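Local coordinates for exocyst complex component EXO70 (Saccharomyces cerevisiae, PDB 2B1E), which tethers secretory vesicles to sites of exocytosis as a subunit of the exocyst complex, in whose assembly it also plays a role, at residues Phe371-Ile376 with Leu435-Glu440; Thr422-Ile427 with Ser443-Leu448; Ala84-Tyr89 with Leu127-Gly132; Asp141-Glu146 with Asp199-Gln204. All blocks are in the same frame, centred on the assembly; numbering follows the deposited sequence.

How the interactions relate
Followed from the N terminus, the chain first closes interaction 3, where helix 66-94 meets helix 117-132, and then, in series, interaction 4, which brings helix 136-155 against the end of helix 180-201. The two lie about 12 Å apart between centres and touch, Tyr-202 packing on Leu-127 and His-131, and Ile-142 on Arg-87. Much farther along the rod come interactions 1 and 2, whose segments alternate along the chain: 371-376, 422-427, 435-440, 443-448. These crossing contacts touch through the Asp-374 to Arg-444 salt bridge and tie helices 364-391, 410-429 and 440-473 together. Interactions 2 and 3 are about 74 Å apart between centres, on opposite sides of the chain's centre.

Interaction 1 (Phe371-Ile376 with Leu435-Glu440)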
# COMPACT_ATOMS: atom_id res chain seq x y z
N PHE A 371 10.41 -7.27 -5.86
CA PHE A 371 9.25 -7.03 -6.71
C PHE A 371 9.59 -6.14 -7.90
O PHE A 371 9.22 -6.44 -9.03
CB PHE A 371 8.12 -6.38 -5.92
CG PHE A 371 6.99 -5.90 -6.78
CD1 PHE A 371 6.16 -6.80 -7.43
CD2 PHE A 371 6.79 -4.53 -6.99
CE1 PHE A 371 5.14 -6.36 -8.28
CE2 PHE A 371 5.77 -4.08 -7.84
CZ PHE A 371 4.95 -5.00 -8.49
N ILE A 372 10.28 -5.04 -7.64
CA ILE A 372 10.64 -4.12 -8.72
C ILE A 372 11.57 -4.83 -9.69
O ILE A 372 11.39 -4.74 -10.91
CB ILE A 372 11.34 -2.86 -8.17
CG1 ILE A 372 10.50 -2.25 -7.04
CG2 ILE A 372 11.54 -1.85 -9.29
CD1 ILE A 372 9.04 -2.05 -7.39
N SER A 373 12.57 -5.53 -9.15
CA SER A 373 13.53 -6.26 -9.96
C SER A 373 12.82 -7.36 -10.75
O SER A 373 13.16 -7.61 -11.91
CB SER A 373 14.63 -6.87 -9.07
OG SER A 373 15.50 -5.87 -8.57
N ASP A 374 11.84 -8.00 -10.13
CA ASP A 374 11.09 -9.06 -10.81
C ASP A 374 10.30 -8.47 -11.97
O ASP A 374 10.19 -9.09 -13.03
CB ASP A 374 10.13 -9.75 -9.83
CG ASP A 374 10.83 -10.78 -8.96
OD1 ASP A 374 12.04 -11.01 -9.16
OD2 ASP A 374 10.16 -11.36 -8.08
N CYS A 375 9.77 -7.26 -11.78
CA CYS A 375 9.01 -6.57 -12.81
C CYS A 375 9.88 -6.26 -14.03
O CYS A 375 9.46 -6.46 -15.17
CB CYS A 375 8.41 -5.27 -12.27
SG CYS A 375 6.90 -5.47 -11.27
N ILE A 376 11.09 -5.76 -13.78
CA ILE A 376 12.00 -5.42 -14.86
C ILE A 376 12.47 -6.69 -15.56
O ILE A 376 12.64 -6.70 -16.78
CB ILE A 376 13.19 -4.59 -14.34
CG1 ILE A 376 12.66 -3.26 -13.79
CG2 ILE A 376 14.18 -4.31 -15.46
CD1 ILE A 376 13.69 -2.48 -12.99
N LEU A 435 16.37 4.55 -5.08
CA LEU A 435 16.66 4.27 -3.68
C LEU A 435 16.08 2.94 -3.21
O LEU A 435 16.63 2.31 -2.31
CB LEU A 435 16.14 5.40 -2.79
CG LEU A 435 16.74 6.77 -3.07
CD1 LEU A 435 16.21 7.77 -2.05
CD2 LEU A 435 18.26 6.70 -3.01
N MET A 436 14.98 2.52 -3.82
CA MET A 436 14.35 1.26 -3.42
C MET A 436 15.14 0.05 -3.90
O MET A 436 15.09 -1.01 -3.28
CB MET A 436 12.92 1.20 -3.97
CG MET A 436 12.08 2.44 -3.66
SD MET A 436 10.38 2.32 -4.26
CE MET A 436 9.48 2.24 -2.72
N LEU A 437 15.87 0.20 -5.01
CA LEU A 437 16.66 -0.89 -5.57
C LEU A 437 18.06 -0.93 -4.96
O LEU A 437 18.86 -1.81 -5.28
CB LEU A 437 16.77 -0.74 -7.09
CG LEU A 437 15.47 -1.00 -7.86
CD1 LEU A 437 15.60 -0.50 -9.29
CD2 LEU A 437 15.16 -2.49 -7.82
N ALA A 438 18.34 0.02 -4.08
CA ALA A 438 19.63 0.12 -3.42
C ALA A 438 20.25 -1.24 -3.12
O ALA A 438 19.66 -2.05 -2.40
CB ALA A 438 19.48 0.91 -2.13
N GLY A 439 21.43 -1.48 -3.68
CA GLY A 439 22.12 -2.73 -3.44
C GLY A 439 21.75 -3.86 -4.40
O GLY A 439 22.13 -3.85 -5.57
N GLU A 440 21.02 -4.84 -3.87
CA GLU A 440 20.59 -6.01 -4.64
C GLU A 440 19.95 -5.66 -5.98
O GLU A 440 20.31 -6.22 -7.01
CB GLU A 440 19.60 -6.83 -3.80
CG GLU A 440 18.85 -7.89 -4.58
CD GLU A 440 19.70 -9.10 -4.88
OE1 GLU A 440 20.94 -8.96 -4.96
OE2 GLU A 440 19.12 -10.19 -5.06
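Leu-437 lays one branch of its side chain over the surface of helix 364-391, where CD2 settles between Ile-372 and Ser-373. With CG anti to the carbonyl carbon (chi1 -70°), the end of the leucine comes closer to the helix than its first bond would suggest. Leu-437 CD2 lies 3.9 Å from Ile-372 CB and 4.0 Å from Ile-372 CG2, so the isoleucine is met at its branch point, the two side chains crossing obliquely. Leu-437 CD2 also lies 3.5 Å from Ser-373 OG, the hydroxyl of the next residue. That oxygen makes a weak hydrogen bond to the carbonyl of Ser-369, one turn back in its own helix.

The leucine follows the short helix 433-436, two residues before Gly-439 at the N-cap position of helix 440-473. Leu-437 also packs on Val-428 of helix 410-429 and on His-442, so the connection between those two helices is pinned to helix 364-391 as well as to the helices it joins. On helix 364-391, Asp-374 makes salt bridges to Arg-339 and Arg-444.

No hydrogen bond joins the two segments. The buried contact therefore rests on van der Waals packing of one leucine methyl, set against the isoleucine branch and against a buried serine hydroxyl, whose weak hydrogen bond goes to its own helix.

Interaction 2 (Thr422-Ile427 with Ser443-Leu448); sequences TLVEQI and SRLERL
Between helix 410-429 and helix 440-473 the apolar part of the contact is carried by Leu-445, which points at the opposing helix. Its CD1 stands 4.5 Å from Val-424 CG1, a loose approach. The other methyl lies beside a carboxylate, with Leu-445 CD2 4.3 Å from Glu-425 OE2.

The charged part is a pair of like groups. Glu-425 is extended, its CG anti to the backbone N, whereas Glu-446 starts away from the contact and is bent at chi2 (-58°), which returns its carboxylate toward helix 410-429. Glu-425 OE2 and Glu-446 OE2 end 3.8 Å apart, the carboxylate planes inclined by 39°. Lys-449 forms salt bridges with both residues, through Glu-425 OE1 and Glu-446 OE2, and its charge probably offsets much of their repulsion.

No hydrogen bond spans the two segments. Val-424 also packs on Thr-313 and Met-317 of helix 311-323, and Leu-448 rests on Ile-376 of helix 364-391. The short helical segments approach to 11.8 Å between axes and run nearly antiparallel, at 164°, as expected of an up-and-down pair in the helical bundles that build the elongated rod of the Exo70 family.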
# COMPACT_ATOMS: atom_id res chain seq x y z
N THR A 422 17.46 0.78 -21.48
CA THR A 422 18.06 2.10 -21.36
C THR A 422 17.04 3.06 -20.75
O THR A 422 17.36 3.83 -19.84
CB THR A 422 18.52 2.65 -22.73
OG1 THR A 422 19.75 2.01 -23.09
CG2 THR A 422 18.74 4.16 -22.66
N LEU A 423 15.80 3.00 -21.24
CA LEU A 423 14.75 3.85 -20.69
C LEU A 423 14.46 3.37 -19.27
O LEU A 423 14.25 4.17 -18.36
CB LEU A 423 13.47 3.79 -21.53
CG LEU A 423 12.29 4.54 -20.89
CD1 LEU A 423 12.65 6.00 -20.71
CD2 LEU A 423 11.05 4.40 -21.75
N VAL A 424 14.48 2.05 -19.07
CA VAL A 424 14.23 1.49 -17.74
C VAL A 424 15.18 2.08 -16.69
O VAL A 424 14.76 2.48 -15.60
CB VAL A 424 14.39 -0.04 -17.72
CG1 VAL A 424 14.43 -0.55 -16.28
CG2 VAL A 424 13.26 -0.69 -18.47
N GLU A 425 16.46 2.13 -17.03
CA GLU A 425 17.46 2.67 -16.11
C GLU A 425 17.33 4.18 -15.90
O GLU A 425 17.62 4.70 -14.81
CB GLU A 425 18.86 2.32 -16.61
CG GLU A 425 19.98 2.89 -15.77
CD GLU A 425 21.23 2.05 -15.84
OE1 GLU A 425 21.63 1.66 -16.95
OE2 GLU A 425 21.80 1.77 -14.76
N GLN A 426 16.90 4.89 -16.94
CA GLN A 426 16.72 6.33 -16.86
C GLN A 426 15.59 6.69 -15.90
O GLN A 426 15.70 7.62 -15.09
CB GLN A 426 16.43 6.90 -18.25
CG GLN A 426 17.54 6.67 -19.25
CD GLN A 426 17.23 7.23 -20.62
OE1 GLN A 426 16.12 7.09 -21.12
NE2 GLN A 426 18.22 7.86 -21.24
N ILE A 427 14.49 5.94 -15.99
CA ILE A 427 13.33 6.19 -15.14
C ILE A 427 13.58 5.77 -13.70
O ILE A 427 12.94 6.28 -12.77
CB ILE A 427 12.08 5.49 -15.71
CG1 ILE A 427 11.62 6.25 -16.96
CG2 ILE A 427 10.96 5.44 -14.66
CD1 ILE A 427 10.46 5.63 -17.67
N SER A 443 22.30 -4.35 -8.75
CA SER A 443 23.17 -5.43 -9.20
C SER A 443 22.41 -6.39 -10.10
O SER A 443 22.98 -6.96 -11.04
CB SER A 443 23.76 -6.18 -8.00
OG SER A 443 22.76 -6.92 -7.32
N ARG A 444 21.12 -6.58 -9.84
CA ARG A 444 20.32 -7.47 -10.68
C ARG A 444 20.13 -6.81 -12.04
O ARG A 444 20.20 -7.48 -13.08
CB ARG A 444 18.95 -7.74 -10.05
CG ARG A 444 18.99 -8.73 -8.90
CD ARG A 444 17.60 -9.01 -8.33
NE ARG A 444 16.72 -9.62 -9.33
CZ ARG A 444 15.49 -10.06 -9.07
NH1 ARG A 444 14.99 -9.96 -7.84
NH2 ARG A 444 14.76 -10.60 -10.04
N LEU A 445 19.90 -5.50 -12.04
CA LEU A 445 19.72 -4.76 -13.28
C LEU A 445 21.02 -4.79 -14.09
O LEU A 445 20.98 -4.82 -15.33
CB LEU A 445 19.34 -3.31 -12.98
CG LEU A 445 19.13 -2.40 -14.19
CD1 LEU A 445 18.03 -2.96 -15.10
CD2 LEU A 445 18.76 -1.01 -13.71
N GLU A 446 22.16 -4.78 -13.41
CA GLU A 446 23.43 -4.85 -14.13
C GLU A 446 23.55 -6.24 -14.73
O GLU A 446 24.01 -6.40 -15.86
CB GLU A 446 24.61 -4.56 -13.21
CG GLU A 446 24.75 -3.09 -12.83
CD GLU A 446 24.90 -2.18 -14.04
OE1 GLU A 446 25.88 -2.34 -14.81
OE2 GLU A 446 24.04 -1.30 -14.24
N ARG A 447 23.11 -7.25 -13.98
CA ARG A 447 23.18 -8.61 -14.49
C ARG A 447 22.28 -8.73 -15.72
O ARG A 447 22.63 -9.42 -16.68
CB ARG A 447 22.76 -9.62 -13.42
CG ARG A 447 23.87 -9.96 -12.43
CD ARG A 447 23.62 -11.30 -11.74
NE ARG A 447 22.64 -11.21 -10.66
CZ ARG A 447 22.85 -10.61 -9.50
NH1 ARG A 447 24.01 -10.02 -9.25
NH2 ARG A 447 21.90 -10.60 -8.57
N LEU A 448 21.13 -8.07 -15.69
CA LEU A 448 20.20 -8.10 -16.82
C LEU A 448 20.86 -7.51 -18.06
O LEU A 448 20.80 -8.10 -19.14
CB LEU A 448 18.94 -7.28 -16.52
CG LEU A 448 17.57 -7.97 -16.53
CD1 LEU A 448 16.50 -6.91 -16.73
CD2 LEU A 448 17.49 -9.02 -17.63

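Interaction 3 (Ala84-Tyr89 with Leu127-Gly132); sequences AQLRVY and LDYFHG
Leu-86 and Arg-87 of helix 66-94 meet the aromatic pair Tyr-129 and Phe-130 of helix 117-132, in a roughly antiparallel, clearly inclined helix pair of the all-helical rod; the axes of the short segments lie 11.4 Å apart and their directions differ by 143°.

Leu-86 addresses both rings with different atoms. Its CD1 methyl sits over a face of Tyr-129 in a CH-pi contact, 4.0 Å from the ring centroid and 17° off the normal, and the two side chains cross at about a right angle. The CB of Leu-86 instead approaches Phe-130 obliquely, 3.9 Å from its CE2. The tyrosine ring is brought to the leucine by a first torsion that sets CG anti to the backbone N, and its OH is hydrogen-bonded to Glu-83.

Arg-87 runs extended from CG to NE, across the phenylalanine at about a right angle. Phe-130 CZ lies over one face of the guanidinium, whose plane is tilted 27° from the ring. The positive end is bound by a salt bridge from NH2 to Glu-135, close after helix 117-132, and the aliphatic stem also touches Ile-142 of helix 136-155. A methionine in place of Arg-87 would probably leave Glu-135 without its positive partner and Phe-130 without the flat group lying against it.

Within helix 117-132 the two aromatics are themselves packed together, Tyr-129 CD2 standing 3.7 Å above the centre of the Phe-130 ring. At the far rim of that ring, Phe-130 CE1 is 3.8 Å from Arg-87 NH2.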
# COMPACT_ATOMS: atom_id res chain seq x y z
N ALA A 84 -38.61 13.17 36.03
CA ALA A 84 -38.75 13.48 34.61
C ALA A 84 -37.99 14.78 34.34
O ALA A 84 -37.39 14.96 33.28
CB ALA A 84 -40.23 13.62 34.24
N GLN A 85 -38.00 15.68 35.31
CA GLN A 85 -37.30 16.96 35.18
C GLN A 85 -35.78 16.73 35.17
O GLN A 85 -35.04 17.44 34.48
CB GLN A 85 -37.69 17.89 36.33
CG GLN A 85 -36.92 19.19 36.39
CD GLN A 85 -36.98 19.98 35.10
OE1 GLN A 85 -38.05 20.19 34.53
NE2 GLN A 85 -35.82 20.44 34.63
N LEU A 86 -35.34 15.74 35.94
CA LEU A 86 -33.93 15.39 36.00
C LEU A 86 -33.46 14.90 34.64
O LEU A 86 -32.34 15.17 34.23
CB LEU A 86 -33.69 14.32 37.07
CG LEU A 86 -33.72 14.88 38.49
CD1 LEU A 86 -33.72 13.74 39.49
CD2 LEU A 86 -32.52 15.79 38.71
N ARG A 87 -34.33 14.17 33.95
CA ARG A 87 -33.99 13.66 32.63
C ARG A 87 -33.92 14.80 31.62
O ARG A 87 -33.02 14.84 30.79
CB ARG A 87 -35.01 12.63 32.17
CG ARG A 87 -34.98 11.34 32.96
CD ARG A 87 -35.92 10.29 32.38
NE ARG A 87 -36.20 9.29 33.40
CZ ARG A 87 -37.27 9.31 34.18
NH1 ARG A 87 -38.18 10.27 34.06
NH2 ARG A 87 -37.42 8.38 35.12
N VAL A 88 -34.90 15.70 31.67
CA VAL A 88 -34.92 16.85 30.76
C VAL A 88 -33.62 17.65 30.93
O VAL A 88 -32.96 18.05 29.97
CB VAL A 88 -36.12 17.80 31.08
CG1 VAL A 88 -36.00 19.09 30.27
CG2 VAL A 88 -37.43 17.11 30.75
N TYR A 89 -33.27 17.88 32.19
CA TYR A 89 -32.07 18.64 32.54
C TYR A 89 -30.81 17.92 32.04
O TYR A 89 -29.87 18.56 31.55
CB TYR A 89 -32.00 18.80 34.06
CG TYR A 89 -31.06 19.87 34.54
CD1 TYR A 89 -31.45 21.21 34.55
CD2 TYR A 89 -29.79 19.55 35.01
CE1 TYR A 89 -30.60 22.20 35.04
CE2 TYR A 89 -28.94 20.52 35.50
CZ TYR A 89 -29.35 21.85 35.51
OH TYR A 89 -28.53 22.81 36.03
N LEU A 127 -26.45 10.51 36.61
CA LEU A 127 -26.25 9.10 36.30
C LEU A 127 -26.27 8.30 37.59
O LEU A 127 -26.91 7.25 37.67
CB LEU A 127 -24.90 8.88 35.61
CG LEU A 127 -24.90 9.25 34.13
CD1 LEU A 127 -23.48 9.41 33.66
CD2 LEU A 127 -25.65 8.17 33.33
N ASP A 128 -25.56 8.80 38.59
CA ASP A 128 -25.51 8.13 39.89
C ASP A 128 -26.89 8.10 40.53
O ASP A 128 -27.29 7.11 41.13
CB ASP A 128 -24.52 8.82 40.83
CG ASP A 128 -23.08 8.44 40.53
OD1 ASP A 128 -22.80 7.24 40.31
OD2 ASP A 128 -22.21 9.34 40.55
N TYR A 129 -27.62 9.20 40.41
CA TYR A 129 -28.97 9.23 40.96
C TYR A 129 -29.81 8.08 40.37
O TYR A 129 -30.42 7.29 41.09
CB TYR A 129 -29.67 10.56 40.64
CG TYR A 129 -31.11 10.57 41.11
CD1 TYR A 129 -31.44 10.95 42.42
CD2 TYR A 129 -32.14 10.14 40.27
CE1 TYR A 129 -32.76 10.89 42.87
CE2 TYR A 129 -33.45 10.07 40.71
CZ TYR A 129 -33.75 10.45 42.01
OH TYR A 129 -35.06 10.36 42.42
N PHE A 130 -29.84 7.99 39.04
CA PHE A 130 -30.65 6.95 38.42
C PHE A 130 -30.11 5.54 38.55
O PHE A 130 -30.89 4.57 38.56
CB PHE A 130 -30.94 7.31 36.96
CG PHE A 130 -31.99 8.38 36.81
CD1 PHE A 130 -33.31 8.13 37.21
CD2 PHE A 130 -31.66 9.63 36.30
CE1 PHE A 130 -34.28 9.13 37.10
CE2 PHE A 130 -32.63 10.62 36.19
CZ PHE A 130 -33.94 10.37 36.60
N HIS A 131 -28.80 5.40 38.66
CA HIS A 131 -28.24 4.06 38.85
C HIS A 131 -28.62 3.67 40.27
O HIS A 131 -28.85 2.51 40.57
CB HIS A 131 -26.71 4.08 38.68
CG HIS A 131 -26.28 3.95 37.25
ND1 HIS A 131 -26.17 2.73 36.62
CD2 HIS A 131 -26.01 4.88 36.31
CE1 HIS A 131 -25.86 2.92 35.35
NE2 HIS A 131 -25.75 4.22 35.14
N GLY A 132 -28.73 4.67 41.14
CA GLY A 132 -29.10 4.41 42.52
C GLY A 132 -30.57 4.07 42.70
O GLY A 132 -30.96 3.46 43.71

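Interaction 4 (Asp141-Glu146 with Asp199-Gln204)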
# COMPACT_ATOMS: atom_id res chain seq x y z
N ASP A 141 -29.24 4.47 28.33
CA ASP A 141 -29.76 4.52 26.96
C ASP A 141 -29.94 5.97 26.49
O ASP A 141 -29.72 6.28 25.32
CB ASP A 141 -31.09 3.77 26.84
CG ASP A 141 -30.95 2.26 27.04
OD1 ASP A 141 -29.90 1.70 26.67
OD2 ASP A 141 -31.91 1.64 27.54
N ILE A 142 -30.34 6.85 27.40
CA ILE A 142 -30.50 8.27 27.08
C ILE A 142 -29.12 8.87 26.78
O ILE A 142 -28.95 9.59 25.79
CB ILE A 142 -31.17 9.04 28.25
CG1 ILE A 142 -32.66 8.70 28.29
CG2 ILE A 142 -31.01 10.56 28.05
CD1 ILE A 142 -33.35 9.09 29.58
N LEU A 143 -28.14 8.57 27.63
CA LEU A 143 -26.79 9.07 27.42
C LEU A 143 -26.30 8.62 26.04
O LEU A 143 -25.92 9.43 25.20
CB LEU A 143 -25.83 8.54 28.48
CG LEU A 143 -24.33 8.85 28.29
CD1 LEU A 143 -24.11 10.36 28.26
CD2 LEU A 143 -23.51 8.23 29.42
N VAL A 144 -26.33 7.31 25.82
CA VAL A 144 -25.89 6.72 24.56
C VAL A 144 -26.62 7.32 23.36
O VAL A 144 -26.00 7.71 22.38
CB VAL A 144 -26.11 5.20 24.55
CG1 VAL A 144 -25.92 4.64 23.15
CG2 VAL A 144 -25.15 4.54 25.52
N GLY A 145 -27.94 7.39 23.47
CA GLY A 145 -28.75 7.92 22.39
C GLY A 145 -28.41 9.35 22.03
O GLY A 145 -28.28 9.67 20.85
N GLU A 146 -28.27 10.21 23.03
CA GLU A 146 -27.96 11.61 22.77
C GLU A 146 -26.57 11.81 22.18
O GLU A 146 -26.40 12.61 21.26
CB GLU A 146 -28.10 12.43 24.05
CG GLU A 146 -29.53 12.56 24.56
CD GLU A 146 -30.51 13.04 23.49
OE1 GLU A 146 -30.29 14.12 22.90
OE2 GLU A 146 -31.50 12.33 23.24
N ASP A 199 -14.73 7.99 30.70
CA ASP A 199 -13.80 7.94 31.82
C ASP A 199 -14.10 9.09 32.79
O ASP A 199 -13.96 8.93 34.00
CB ASP A 199 -12.35 8.06 31.34
CG ASP A 199 -11.83 6.76 30.75
OD1 ASP A 199 -12.54 5.73 30.85
OD2 ASP A 199 -10.72 6.77 30.19
N ASP A 200 -14.51 10.24 32.25
CA ASP A 200 -14.81 11.39 33.10
C ASP A 200 -16.14 11.22 33.85
O ASP A 200 -16.28 11.66 34.99
CB ASP A 200 -14.90 12.69 32.28
CG ASP A 200 -13.53 13.33 32.03
OD1 ASP A 200 -12.53 12.94 32.67
OD2 ASP A 200 -13.47 14.25 31.18
N LEU A 201 -17.10 10.58 33.20
CA LEU A 201 -18.44 10.43 33.77
C LEU A 201 -18.66 9.37 34.84
O LEU A 201 -19.53 9.52 35.69
CB LEU A 201 -19.45 10.21 32.65
CG LEU A 201 -19.69 11.39 31.69
CD1 LEU A 201 -20.70 10.99 30.63
CD2 LEU A 201 -20.22 12.59 32.49
N TYR A 202 -17.88 8.30 34.81
CA TYR A 202 -18.05 7.21 35.78
C TYR A 202 -16.86 7.04 36.69
O TYR A 202 -15.83 7.70 36.51
CB TYR A 202 -18.28 5.89 35.04
CG TYR A 202 -19.57 5.83 34.28
CD1 TYR A 202 -20.75 5.45 34.91
CD2 TYR A 202 -19.62 6.15 32.93
CE1 TYR A 202 -21.95 5.40 34.21
CE2 TYR A 202 -20.81 6.10 32.22
CZ TYR A 202 -21.97 5.72 32.87
OH TYR A 202 -23.16 5.67 32.17
N SER A 203 -17.00 6.16 37.67
CA SER A 203 -15.91 5.87 38.59
C SER A 203 -14.89 5.10 37.75
O SER A 203 -15.24 4.53 36.71
CB SER A 203 -16.40 5.03 39.77
OG SER A 203 -17.29 5.79 40.58
N GLN A 204 -13.65 5.08 38.20
CA GLN A 204 -12.56 4.42 37.48
C GLN A 204 -12.77 2.97 37.02
O GLN A 204 -12.39 2.61 35.90
CB GLN A 204 -11.27 4.52 38.31
CG GLN A 204 -10.04 3.87 37.69
CD GLN A 204 -8.75 4.28 38.38
OE1 GLN A 204 -7.67 3.77 38.08
NE2 GLN A 204 -8.85 5.23 39.31
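Segment 141-146 is regular helix within helix 136-155, with backbone bonds from Gly-145 N to Asp-141 O and from Glu-146 N to Ile-142 O, whereas segment 199-204 is where helix 180-201 gives out. Tyr-202 is the first residue to leave helical angles (phi -116°, psi 174°), and the chain continues as loop. The backbones stay well separated: the nearest CA atoms, those of Leu-143 and Leu-201, are 10.6 Å apart, so side chains must bridge the distance.

Leu-143 does so from the first helix. Its CG is anti to the backbone N (chi1 173°), which carries the branched end out toward the opposing segment, and CD2 is the methyl that touches. It meets Leu-201 tip to tip, with 4.1 Å between Leu-143 CD2 and Leu-201 CD1. Leu-143 CD2 also reaches the far end of the tyrosine, 3.8 Å from Tyr-202 OH, the ring being approached obliquely. The leucine thus packs against the last residue of the helix and the first beyond it, and no hydrogen bond spans the two segments.

Around this buried apolar junction, Leu-94 of helix 66-94 packs on Leu-143. Helix 117-132 covers the other partners, with Leu-120 and Leu-123 on Leu-201 and Leu-127 on Tyr-202, while Lys-209 and Val-212 of helix 209-233 lie against the tyrosine.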